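Local coordinates for actin-related protein 8 (Homo sapiens, PDB 4FO0) that binds ATP with low basal ATPase activity, does not polymerise, and is a proposed core subunit of the INO80 chromatin-remodelling complex, involved in transcription, replication and probably repair, at residues Y209-K215 / A589-W593; C201-D207 / I230-S236; L570-E576 / M584-A590. The contacts are given in a common frame with arbitrary orientation. Residues are numbered along the deposited sequence.

Contact 1 (Y209-K215 / A589-W593); sequences YNKQHVK and AAFVW
The chain ends in this contact: Trp-593 is the last residue, and O of its terminal carboxylate accepts a hydrogen bond from Tyr-209 OH at 3.0 Å. Tyr-209 and Asn-210 are extended (phi/psi -116/165 and -104/114) and lead into helix 211-225. Asn-210 (chi1 t) is the N-cap, its OD1 accepting from His-213 N at 3.1 Å. The tail is irregular: Ala-590 is locally helical (-54/-37), while Phe-591 (-98/169) and Val-592 (-76/103) are extended. The nearest CA atoms, those of Lys-211 and Trp-593, are 7.8 Å apart, so side chains close the gap. Tyr-209 and Phe-591 both take chi1 p. Their rings meet obliquely, centroids 5.1 Å apart and planes at 58°, with Tyr-209 CZ 3.5 Å from Phe-591 CE2. With Trp-593 they form an aromatic cluster joining the C-terminal tail to the loop and first turn that open helix 211-225, the helix of a beta-alpha-beta crossover in the ATP-binding actin fold. Trp-593 (chi1 t, chi2 -103°) lays its indole against this turn. Lys-211 (chi1 m, then t, t, p) runs over one indole face, CG 4.1 Å from the centroid of the Trp-593 six-membered ring in a CH-pi contact. Val-214 CG1 meets the indole edge, 3.9 Å from Trp-593 CZ3. Leu-585 and Arg-586 of helix 583-588 also touch the indole, and Phe-591 packs on strand 229-234.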
loop_
_atom_site.group_PDB
_atom_site.type_symbol
_atom_site.label_atom_id
_atom_site.label_comp_id
_atom_site.label_asym_id
_atom_site.label_seq_id
_atom_site.Cartn_x
_atom_site.Cartn_y
_atom_site.Cartn_z
ATOM N N TYR A 209 -10.021 -9.849 -6.892
ATOM C CA TYR A 209 -11.073 -9.089 -6.209
ATOM C C TYR A 209 -12.135 -10.017 -5.654
ATOM O O TYR A 209 -12.222 -11.170 -6.028
ATOM C CB TYR A 209 -11.740 -8.083 -7.171
ATOM C CG TYR A 209 -12.167 -8.732 -8.461
ATOM C CD1 TYR A 209 -11.324 -8.745 -9.567
ATOM C CD2 TYR A 209 -13.384 -9.388 -8.558
ATOM C CE1 TYR A 209 -11.698 -9.374 -10.744
ATOM C CE2 TYR A 209 -13.765 -10.021 -9.735
ATOM C CZ TYR A 209 -12.919 -10.008 -10.819
ATOM O OH TYR A 209 -13.297 -10.634 -11.976
ATOM N N ASN A 210 -12.957 -9.497 -4.761
ATOM C CA ASN A 210 -14.048 -10.269 -4.228
ATOM C C ASN A 210 -15.353 -9.812 -4.884
ATOM O O ASN A 210 -15.781 -8.671 -4.691
ATOM C CB ASN A 210 -14.080 -10.079 -2.718
ATOM C CG ASN A 210 -15.264 -10.753 -2.067
ATOM O OD1 ASN A 210 -16.388 -10.706 -2.581
ATOM N ND2 ASN A 210 -15.024 -11.379 -0.916
ATOM N N LYS A 211 -15.975 -10.692 -5.667
ATOM C CA LYS A 211 -17.162 -10.314 -6.444
ATOM C C LYS A 211 -18.252 -9.692 -5.582
ATOM O O LYS A 211 -18.785 -8.630 -5.903
ATOM C CB LYS A 211 -17.733 -11.509 -7.203
ATOM C CG LYS A 211 -16.864 -12.005 -8.346
ATOM C CD LYS A 211 -17.480 -13.257 -8.964
ATOM C CE LYS A 211 -16.558 -13.893 -9.996
ATOM N NZ LYS A 211 -15.243 -14.312 -9.417
ATOM N N GLN A 212 -18.583 -10.351 -4.480
ATOM C CA GLN A 212 -19.628 -9.838 -3.617
ATOM C C GLN A 212 -19.364 -8.406 -3.165
ATOM O O GLN A 212 -20.259 -7.560 -3.176
ATOM C CB GLN A 212 -19.797 -10.731 -2.396
ATOM C CG GLN A 212 -21.187 -10.593 -1.787
ATOM C CD GLN A 212 -21.168 -10.509 -0.274
ATOM O OE1 GLN A 212 -20.284 -11.066 0.388
ATOM N NE2 GLN A 212 -22.147 -9.802 0.285
ATOM N N HIS A 213 -18.126 -8.153 -2.756
ATOM C CA HIS A 213 -17.733 -6.863 -2.204
ATOM C C HIS A 213 -17.697 -5.764 -3.230
ATOM O O HIS A 213 -18.092 -4.632 -2.943
ATOM C CB HIS A 213 -16.366 -6.968 -1.555
ATOM C CG HIS A 213 -16.373 -7.792 -0.317
ATOM N ND1 HIS A 213 -15.220 -8.219 0.304
ATOM C CD2 HIS A 213 -17.402 -8.276 0.416
ATOM C CE1 HIS A 213 -15.540 -8.932 1.368
ATOM N NE2 HIS A 213 -16.858 -8.975 1.461
ATOM N N VAL A 214 -17.170 -6.089 -4.406
ATOM C CA VAL A 214 -17.195 -5.173 -5.533
ATOM C C VAL A 214 -18.649 -4.824 -5.861
ATOM O O VAL A 214 -19.007 -3.645 -5.971
ATOM C CB VAL A 214 -16.516 -5.805 -6.730
ATOM C CG1 VAL A 214 -16.600 -4.896 -7.953
ATOM C CG2 VAL A 214 -15.090 -6.100 -6.373
ATOM N N LYS A 215 -19.485 -5.854 -5.983
ATOM C CA LYS A 215 -20.917 -5.664 -6.190
ATOM C C LYS A 215 -21.457 -4.607 -5.227
ATOM O O LYS A 215 -22.062 -3.620 -5.641
ATOM C CB LYS A 215 -21.649 -6.987 -5.990
ATOM C CG LYS A 215 -23.143 -6.938 -6.249
ATOM C CD LYS A 215 -23.855 -8.182 -5.704
ATOM C CE LYS A 215 -24.103 -8.079 -4.199
ATOM N NZ LYS A 215 -24.586 -9.359 -3.599
ATOM N N ALA A 589 -18.278 -5.814 -17.905
ATOM C CA ALA A 589 -16.987 -5.532 -17.296
ATOM C C ALA A 589 -15.835 -5.734 -18.283
ATOM O O ALA A 589 -15.789 -6.732 -19.001
ATOM C CB ALA A 589 -16.785 -6.371 -16.044
ATOM N N ALA A 590 -14.913 -4.772 -18.299
ATOM C CA ALA A 590 -13.720 -4.814 -19.146
ATOM C C ALA A 590 -12.929 -6.095 -18.952
ATOM O O ALA A 590 -12.347 -6.637 -19.897
ATOM C CB ALA A 590 -12.832 -3.613 -18.863
ATOM N N PHE A 591 -12.893 -6.564 -17.714
ATOM C CA PHE A 591 -12.240 -7.820 -17.414
ATOM C C PHE A 591 -13.297 -8.915 -17.356
ATOM O O PHE A 591 -14.501 -8.640 -17.360
ATOM C CB PHE A 591 -11.513 -7.713 -16.079
ATOM C CG PHE A 591 -12.377 -7.203 -14.980
ATOM C CD1 PHE A 591 -12.550 -5.846 -14.801
ATOM C CD2 PHE A 591 -13.053 -8.081 -14.151
ATOM C CE1 PHE A 591 -13.360 -5.369 -13.791
ATOM C CE2 PHE A 591 -13.859 -7.611 -13.141
ATOM C CZ PHE A 591 -14.013 -6.254 -12.961
ATOM N N VAL A 592 -12.847 -10.161 -17.308
ATOM C CA VAL A 592 -13.765 -11.275 -17.166
ATOM C C VAL A 592 -14.262 -11.376 -15.724
ATOM O O VAL A 592 -13.549 -11.837 -14.835
ATOM C CB VAL A 592 -13.103 -12.589 -17.601
ATOM C CG1 VAL A 592 -14.022 -13.765 -17.335
ATOM C CG2 VAL A 592 -12.742 -12.512 -19.069
ATOM N N TRP A 593 -15.487 -10.922 -15.498
ATOM C CA TRP A 593 -16.088 -11.002 -14.175
ATOM C C TRP A 593 -15.968 -12.423 -13.628
ATOM O O TRP A 593 -15.394 -12.650 -12.554
ATOM C CB TRP A 593 -17.548 -10.559 -14.232
ATOM C CG TRP A 593 -18.243 -10.603 -12.921
ATOM C CD1 TRP A 593 -19.130 -11.550 -12.491
ATOM C CD2 TRP A 593 -18.118 -9.656 -11.856
ATOM N NE1 TRP A 593 -19.566 -11.250 -11.220
ATOM C CE2 TRP A 593 -18.961 -10.092 -10.807
ATOM C CE3 TRP A 593 -17.372 -8.483 -11.684
ATOM C CZ2 TRP A 593 -19.079 -9.395 -9.606
ATOM C CZ3 TRP A 593 -17.492 -7.787 -10.487
ATOM C CH2 TRP A 593 -18.340 -8.247 -9.465
ATOM O OXT TRP A 593 -16.421 -13.378 -14.267
#

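Contact 2 (C201-D207 / I230-S236); sequences CILLIPD and IVVHQES
Ser-236 OG donates a very short hydrogen bond, 2.5 Å, to Asp-207 OD1, an oxygen also bonded to Ser-268 OG. The pair ties together the residues that follow the C-terminal ends of strands 200-205 and 229-234, which helix 211-225 connects in a beta-alpha-beta crossover of the actin fold. The strands run parallel in register, Cys-201 beside Ile-230 through Ile-205 beside Gln-234, the side chains of the last pair diverging, with paired CA atoms 4.5 to 5.1 Å apart; the axes of 201-205 and 230-234 cross at -26°. Five backbone bonds zigzag up the ladder: Val-231 N to Cys-201 O 2.7 Å, Leu-203 N to Val-231 O 2.8 Å, His-233 N to Leu-203 O 3.0 Å, Ile-205 N to His-233 O 2.7 Å and Glu-235 N to Ile-205 O 2.6 Å. The last spans the point where Gln-234, as N-cap, starts helix 235-243. Glu-235 (chi1 p) bonds through OE2 to His-21 NE2, and its side chain lies about 4 Å from the bound magnesium ion and about 6 Å from ATP; it probably occupies the place of actin's catalytic glutamine. Pro-206 CA is 3.1 Å from Glu-235 OE1. Cys-201, Leu-203, Ile-230 and Val-232 share the sheet face toward helix 211-225, with Leu-203 CB 4.1 Å from Ile-230 CD1. Ile-202, Leu-204, Val-231 and His-233 occupy the other face, where helix 553-563 packs. At the end of the ladder, Ile-205 (chi1 p) sets its CG2 3.5 Å from Val-232 CG1.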
loop_
_atom_site.group_PDB
_atom_site.type_symbol
_atom_site.label_atom_id
_atom_site.label_comp_id
_atom_site.label_asym_id
_atom_site.label_seq_id
_atom_site.Cartn_x
_atom_site.Cartn_y
_atom_site.Cartn_z
ATOM N N CYS A 201 -18.086 7.789 -12.246
ATOM C CA CYS A 201 -17.025 7.284 -11.397
ATOM C C CYS A 201 -16.190 6.175 -12.036
ATOM O O CYS A 201 -16.713 5.227 -12.617
ATOM C CB CYS A 201 -17.640 6.760 -10.103
ATOM S SG CYS A 201 -16.458 5.930 -9.044
ATOM N N ILE A 202 -14.878 6.290 -11.916
ATOM C CA ILE A 202 -14.019 5.164 -12.216
ATOM C C ILE A 202 -13.499 4.571 -10.913
ATOM O O ILE A 202 -12.765 5.229 -10.170
ATOM C CB ILE A 202 -12.839 5.595 -13.056
ATOM C CG1 ILE A 202 -13.340 6.291 -14.337
ATOM C CG2 ILE A 202 -11.936 4.393 -13.305
ATOM C CD1 ILE A 202 -12.970 5.588 -15.620
ATOM N N LEU A 203 -13.895 3.334 -10.639
ATOM C CA LEU A 203 -13.469 2.624 -9.443
ATOM C C LEU A 203 -12.382 1.587 -9.732
ATOM O O LEU A 203 -12.606 0.614 -10.459
ATOM C CB LEU A 203 -14.660 1.926 -8.782
ATOM C CG LEU A 203 -14.350 1.098 -7.519
ATOM C CD1 LEU A 203 -13.711 1.954 -6.428
ATOM C CD2 LEU A 203 -15.593 0.426 -6.969
ATOM N N LEU A 204 -11.207 1.788 -9.150
ATOM C CA LEU A 204 -10.140 0.804 -9.269
ATOM C C LEU A 204 -10.323 -0.272 -8.217
ATOM O O LEU A 204 -10.616 0.025 -7.057
ATOM C CB LEU A 204 -8.795 1.459 -9.048
ATOM C CG LEU A 204 -8.080 2.016 -10.260
ATOM C CD1 LEU A 204 -8.944 3.044 -10.969
ATOM C CD2 LEU A 204 -6.765 2.610 -9.785
ATOM N N ILE A 205 -10.139 -1.522 -8.617
ATOM C CA ILE A 205 -10.289 -2.631 -7.697
ATOM C C ILE A 205 -9.063 -3.530 -7.753
ATOM O O ILE A 205 -8.302 -3.495 -8.717
ATOM C CB ILE A 205 -11.540 -3.461 -8.009
ATOM C CG1 ILE A 205 -11.384 -4.201 -9.337
ATOM C CG2 ILE A 205 -12.748 -2.585 -8.054
ATOM C CD1 ILE A 205 -12.512 -5.143 -9.612
ATOM N N PRO A 206 -8.872 -4.347 -6.715
ATOM C CA PRO A 206 -7.710 -5.237 -6.671
ATOM C C PRO A 206 -7.695 -6.171 -7.873
ATOM O O PRO A 206 -8.733 -6.487 -8.448
ATOM C CB PRO A 206 -7.932 -6.056 -5.398
ATOM C CG PRO A 206 -8.936 -5.257 -4.575
ATOM C CD PRO A 206 -9.796 -4.553 -5.585
ATOM N N ASP A 207 -6.501 -6.609 -8.234
ATOM C CA ASP A 207 -6.309 -7.566 -9.308
ATOM C C ASP A 207 -7.086 -8.868 -9.058
ATOM O O ASP A 207 -7.838 -9.328 -9.918
ATOM C CB ASP A 207 -4.814 -7.840 -9.432
ATOM C CG ASP A 207 -4.447 -8.435 -10.755
ATOM O OD1 ASP A 207 -5.063 -8.034 -11.766
ATOM O OD2 ASP A 207 -3.550 -9.305 -10.777
ATOM N N ILE A 230 -20.719 4.368 -13.643
ATOM C CA ILE A 230 -19.471 3.910 -13.075
ATOM C C ILE A 230 -18.769 2.993 -14.050
ATOM O O ILE A 230 -19.404 2.328 -14.871
ATOM C CB ILE A 230 -19.718 3.096 -11.777
ATOM C CG1 ILE A 230 -18.398 2.688 -11.119
ATOM C CG2 ILE A 230 -20.523 1.841 -12.076
ATOM C CD1 ILE A 230 -18.592 2.008 -9.759
ATOM N N VAL A 231 -17.449 2.961 -13.946
ATOM C CA VAL A 231 -16.650 1.950 -14.612
ATOM C C VAL A 231 -15.717 1.327 -13.588
ATOM O O VAL A 231 -14.981 2.023 -12.882
ATOM C CB VAL A 231 -15.791 2.535 -15.732
ATOM C CG1 VAL A 231 -14.827 1.478 -16.229
ATOM C CG2 VAL A 231 -16.665 3.061 -16.865
ATOM N N VAL A 232 -15.738 0.009 -13.513
ATOM C CA VAL A 232 -14.852 -0.683 -12.602
ATOM C C VAL A 232 -13.691 -1.269 -13.387
ATOM O O VAL A 232 -13.889 -1.830 -14.459
ATOM C CB VAL A 232 -15.590 -1.800 -11.861
ATOM C CG1 VAL A 232 -14.621 -2.604 -11.057
ATOM C CG2 VAL A 232 -16.655 -1.212 -10.983
ATOM N N HIS A 233 -12.478 -1.125 -12.870
ATOM C CA HIS A 233 -11.343 -1.779 -13.491
ATOM C C HIS A 233 -10.314 -2.210 -12.454
ATOM O O HIS A 233 -10.297 -1.708 -11.333
ATOM C CB HIS A 233 -10.703 -0.860 -14.524
ATOM C CG HIS A 233 -10.255 -1.571 -15.761
ATOM N ND1 HIS A 233 -9.955 -2.917 -15.775
ATOM C CD2 HIS A 233 -10.076 -1.127 -17.028
ATOM C CE1 HIS A 233 -9.598 -3.270 -16.999
ATOM N NE2 HIS A 233 -9.663 -2.202 -17.775
ATOM N N GLN A 234 -9.451 -3.139 -12.834
ATOM C CA GLN A 234 -8.426 -3.627 -11.932
ATOM C C GLN A 234 -7.280 -2.648 -11.826
ATOM O O GLN A 234 -6.887 -2.034 -12.813
ATOM C CB GLN A 234 -7.907 -4.960 -12.411
ATOM C CG GLN A 234 -8.999 -5.962 -12.559
ATOM C CD GLN A 234 -8.546 -7.137 -13.354
ATOM O OE1 GLN A 234 -8.227 -8.188 -12.800
ATOM N NE2 GLN A 234 -8.482 -6.969 -14.670
ATOM N N GLU A 235 -6.741 -2.515 -10.620
ATOM C CA GLU A 235 -5.703 -1.539 -10.375
ATOM C C GLU A 235 -4.436 -1.926 -11.158
ATOM O O GLU A 235 -3.638 -1.070 -11.534
ATOM C CB GLU A 235 -5.454 -1.369 -8.860
ATOM C CG GLU A 235 -4.798 -2.574 -8.167
ATOM C CD GLU A 235 -5.060 -2.663 -6.646
ATOM O OE1 GLU A 235 -5.019 -3.795 -6.108
ATOM O OE2 GLU A 235 -5.288 -1.626 -5.983
ATOM N N SER A 236 -4.267 -3.214 -11.428
ATOM C CA SER A 236 -3.093 -3.682 -12.166
ATOM C C SER A 236 -3.105 -3.215 -13.630
ATOM O O SER A 236 -2.092 -2.760 -14.157
ATOM C CB SER A 236 -3.005 -5.202 -12.107
ATOM O OG SER A 236 -4.269 -5.770 -12.406
#

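Contact 3 (L570-E576 / M584-A590); sequences LWIYQRE and MLRERAA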
loop_
_atom_site.group_PDB
_atom_site.type_symbol
_atom_site.label_atom_id
_atom_site.label_comp_id
_atom_site.label_asym_id
_atom_site.label_seq_id
_atom_site.Cartn_x
_atom_site.Cartn_y
_atom_site.Cartn_z
ATOM N N LEU A 570 -18.173 0.890 -21.549
ATOM C CA LEU A 570 -17.997 0.234 -20.257
ATOM C C LEU A 570 -18.956 0.744 -19.190
ATOM O O LEU A 570 -19.311 0.003 -18.284
ATOM C CB LEU A 570 -16.553 0.362 -19.768
ATOM C CG LEU A 570 -15.471 -0.253 -20.665
ATOM C CD1 LEU A 570 -14.074 -0.052 -20.078
ATOM C CD2 LEU A 570 -15.738 -1.725 -20.911
ATOM N N TRP A 571 -19.386 1.997 -19.308
ATOM C CA TRP A 571 -20.216 2.622 -18.273
ATOM C C TRP A 571 -21.443 1.814 -17.899
ATOM O O TRP A 571 -22.189 1.353 -18.759
ATOM C CB TRP A 571 -20.629 4.042 -18.669
ATOM C CG TRP A 571 -19.461 4.932 -18.885
ATOM C CD1 TRP A 571 -18.959 5.342 -20.077
ATOM C CD2 TRP A 571 -18.616 5.499 -17.875
ATOM N NE1 TRP A 571 -17.859 6.146 -19.879
ATOM C CE2 TRP A 571 -17.628 6.259 -18.535
ATOM C CE3 TRP A 571 -18.600 5.440 -16.482
ATOM C CZ2 TRP A 571 -16.633 6.951 -17.848
ATOM C CZ3 TRP A 571 -17.615 6.133 -15.801
ATOM C CH2 TRP A 571 -16.644 6.873 -16.483
ATOM N N ILE A 572 -21.642 1.642 -16.601
ATOM C CA ILE A 572 -22.871 1.061 -16.104
ATOM C C ILE A 572 -23.620 2.169 -15.413
ATOM O O ILE A 572 -23.069 2.837 -14.539
ATOM C CB ILE A 572 -22.603 -0.061 -15.104
ATOM C CG1 ILE A 572 -21.857 -1.213 -15.783
ATOM C CG2 ILE A 572 -23.907 -0.543 -14.498
ATOM C CD1 ILE A 572 -21.456 -2.324 -14.832
ATOM N N TYR A 573 -24.875 2.369 -15.804
ATOM C CA TYR A 573 -25.654 3.495 -15.306
ATOM C C TYR A 573 -26.642 3.084 -14.242
ATOM O O TYR A 573 -27.017 1.915 -14.141
ATOM C CB TYR A 573 -26.349 4.226 -16.464
ATOM C CG TYR A 573 -25.356 4.892 -17.395
ATOM C CD1 TYR A 573 -24.848 6.158 -17.101
ATOM C CD2 TYR A 573 -24.890 4.240 -18.542
ATOM C CE1 TYR A 573 -23.912 6.775 -17.936
ATOM C CE2 TYR A 573 -23.953 4.848 -19.386
ATOM C CZ TYR A 573 -23.472 6.119 -19.075
ATOM O OH TYR A 573 -22.549 6.739 -19.890
ATOM N N GLN A 574 -27.055 4.065 -13.446
ATOM C CA GLN A 574 -27.940 3.827 -12.314
ATOM C C GLN A 574 -29.118 2.912 -12.599
ATOM O O GLN A 574 -29.362 1.959 -11.854
ATOM C CB GLN A 574 -28.480 5.139 -11.784
ATOM C CG GLN A 574 -27.527 5.924 -10.944
ATOM C CD GLN A 574 -28.268 6.831 -9.983
ATOM O OE1 GLN A 574 -29.311 6.456 -9.444
ATOM N NE2 GLN A 574 -27.744 8.033 -9.771
ATOM N N ARG A 575 -29.867 3.207 -13.658
ATOM C CA ARG A 575 -31.103 2.475 -13.881
ATOM C C ARG A 575 -30.860 1.045 -14.340
ATOM O O ARG A 575 -31.571 0.130 -13.926
ATOM C CB ARG A 575 -32.057 3.215 -14.816
ATOM C CG ARG A 575 -33.524 2.921 -14.489
ATOM C CD ARG A 575 -34.470 3.891 -15.171
ATOM N NE ARG A 575 -34.402 3.788 -16.627
ATOM C CZ ARG A 575 -35.455 3.594 -17.413
ATOM N NH1 ARG A 575 -36.669 3.486 -16.888
ATOM N NH2 ARG A 575 -35.296 3.516 -18.728
ATOM N N GLU A 576 -29.844 0.846 -15.170
ATOM C CA GLU A 576 -29.454 -0.515 -15.533
ATOM C C GLU A 576 -29.074 -1.305 -14.280
ATOM O O GLU A 576 -29.321 -2.508 -14.182
ATOM C CB GLU A 576 -28.291 -0.504 -16.521
ATOM C CG GLU A 576 -28.456 0.503 -17.656
ATOM C CD GLU A 576 -27.175 0.706 -18.463
ATOM O OE1 GLU A 576 -27.269 0.914 -19.691
ATOM O OE2 GLU A 576 -26.073 0.663 -17.875
ATOM N N MET A 584 -25.012 -6.621 -14.813
ATOM C CA MET A 584 -24.314 -5.618 -15.606
ATOM C C MET A 584 -22.825 -5.886 -15.636
ATOM O O MET A 584 -22.186 -5.804 -16.682
ATOM C CB MET A 584 -24.579 -4.225 -15.055
ATOM C CG MET A 584 -26.057 -3.903 -14.910
ATOM S SD MET A 584 -26.861 -3.714 -16.513
ATOM C CE MET A 584 -25.595 -4.311 -17.633
ATOM N N LEU A 585 -22.281 -6.221 -14.476
ATOM C CA LEU A 585 -20.867 -6.538 -14.356
ATOM C C LEU A 585 -20.515 -7.764 -15.183
ATOM O O LEU A 585 -19.517 -7.765 -15.903
ATOM C CB LEU A 585 -20.496 -6.733 -12.884
ATOM C CG LEU A 585 -20.708 -5.437 -12.092
ATOM C CD1 LEU A 585 -20.820 -5.685 -10.608
ATOM C CD2 LEU A 585 -19.598 -4.435 -12.387
ATOM N N ARG A 586 -21.336 -8.806 -15.091
ATOM C CA ARG A 586 -21.100 -9.992 -15.904
ATOM C C ARG A 586 -21.109 -9.651 -17.388
ATOM O O ARG A 586 -20.251 -10.109 -18.141
ATOM C CB ARG A 586 -22.105 -11.100 -15.587
ATOM C CG ARG A 586 -21.686 -11.933 -14.388
ATOM C CD ARG A 586 -22.535 -13.169 -14.222
ATOM N NE ARG A 586 -23.927 -12.840 -13.933
ATOM C CZ ARG A 586 -24.411 -12.615 -12.714
ATOM N NH1 ARG A 586 -25.699 -12.328 -12.562
ATOM N NH2 ARG A 586 -23.612 -12.674 -11.651
ATOM N N GLU A 587 -22.068 -8.833 -17.805
ATOM C CA GLU A 587 -22.162 -8.457 -19.210
ATOM C C GLU A 587 -21.047 -7.512 -19.620
ATOM O O GLU A 587 -20.375 -7.732 -20.621
ATOM C CB GLU A 587 -23.506 -7.794 -19.514
ATOM C CG GLU A 587 -24.711 -8.725 -19.484
ATOM C CD GLU A 587 -26.027 -7.968 -19.630
ATOM O OE1 GLU A 587 -26.003 -6.816 -20.121
ATOM O OE2 GLU A 587 -27.083 -8.518 -19.244
ATOM N N ARG A 588 -20.838 -6.472 -18.826
ATOM C CA ARG A 588 -20.181 -5.278 -19.332
ATOM C C ARG A 588 -18.840 -4.915 -18.696
ATOM O O ARG A 588 -18.315 -3.824 -18.923
ATOM C CB ARG A 588 -21.146 -4.098 -19.206
ATOM C CG ARG A 588 -20.803 -2.935 -20.085
ATOM C CD ARG A 588 -21.784 -1.831 -19.879
ATOM N NE ARG A 588 -23.131 -2.216 -20.278
ATOM C CZ ARG A 588 -24.191 -1.436 -20.107
ATOM N NH1 ARG A 588 -24.043 -0.243 -19.545
ATOM N NH2 ARG A 588 -25.391 -1.842 -20.484
ATOM N N ALA A 589 -18.278 -5.814 -17.905
ATOM C CA ALA A 589 -16.987 -5.532 -17.296
ATOM C C ALA A 589 -15.835 -5.734 -18.283
ATOM O O ALA A 589 -15.789 -6.732 -19.001
ATOM C CB ALA A 589 -16.785 -6.371 -16.044
ATOM N N ALA A 590 -14.913 -4.772 -18.299
ATOM C CA ALA A 590 -13.720 -4.814 -19.146
ATOM C C ALA A 590 -12.929 -6.095 -18.952
ATOM O O ALA A 590 -12.347 -6.637 -19.897
ATOM C CB ALA A 590 -12.832 -3.613 -18.863
HETATM O O HOH W 1 -17.610 -1.928 -16.880
#
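Arg-588 is the long projection of this interface, reaching from the C-terminal part of the segment 584-590 into the bend between strand 572-573 and helix 574-580. Its side chain is extended through chi1 and chi2, so CD lies 3.5 Å from Leu-570 O and 4.1 Å from Ile-572 CG1, and the guanidinium enters a polar notch. There Arg-588 NH1 donates to Trp-571 O at 2.6 Å and forms a salt bridge with Glu-576 OE2 at 2.8 Å; weak bonds from Arg-588 NH1 and NH2 to Glu-576 OE1, both 3.4 Å, add to it. Glu-576 OE2 also accepts from Tyr-573 N at 2.9 Å. Tyr-573 is the N-cap and Glu-576 the N3 residue, so this is the N3 half of a capping box, and the carboxylate caps one helix while gripping the arginine of the next. The contact joins strand 572-573 and helix 574-580 to the following helix 583-588, near the C-terminus; the short strand lies antiparallel at the edge of the sheet beside strand 229-234. Beside the aliphatic part of Arg-588, Ile-572 (m, t) pushes CD1 into a hollow of helix 583-588, 3.7 Å from both Met-584 CB and Leu-585 CD2. Met-584, chi1 and chi2 both m, sets SD 3.5 Å from Glu-576 CB. At the far end, Leu-570 CD1 rests 4.0 Å from Ala-590 CB. A water bridges the two backbones, donating to Leu-570 O and Arg-588 O, each at 2.9 Å.

How the contacts relate
Contact 2 is core: almost all its residues are buried, and its backbone ladder approaches the nucleotide site. Contacts 1 and 3 are only partly buried and rely mainly on side chains, an aromatic cluster with a terminal carboxylate in one, an arginine salt bridge in the other; the carboxylate of contact 1 is met by a neutral hydroxyl, that of contact 3 by a charged guanidinium. All three converge on strand 229-234. Contact 1 uses the helix of the crossover that contact 2 joins, and Phe-591 packs on Val-232, Gln-234 and Ile-205. Strand 572-573 of contact 3 extends the same sheet, Ile-572 N lying 2.9 Å from Ile-230 O. Contacts 1 and 3 share Ala-589 and Ala-590.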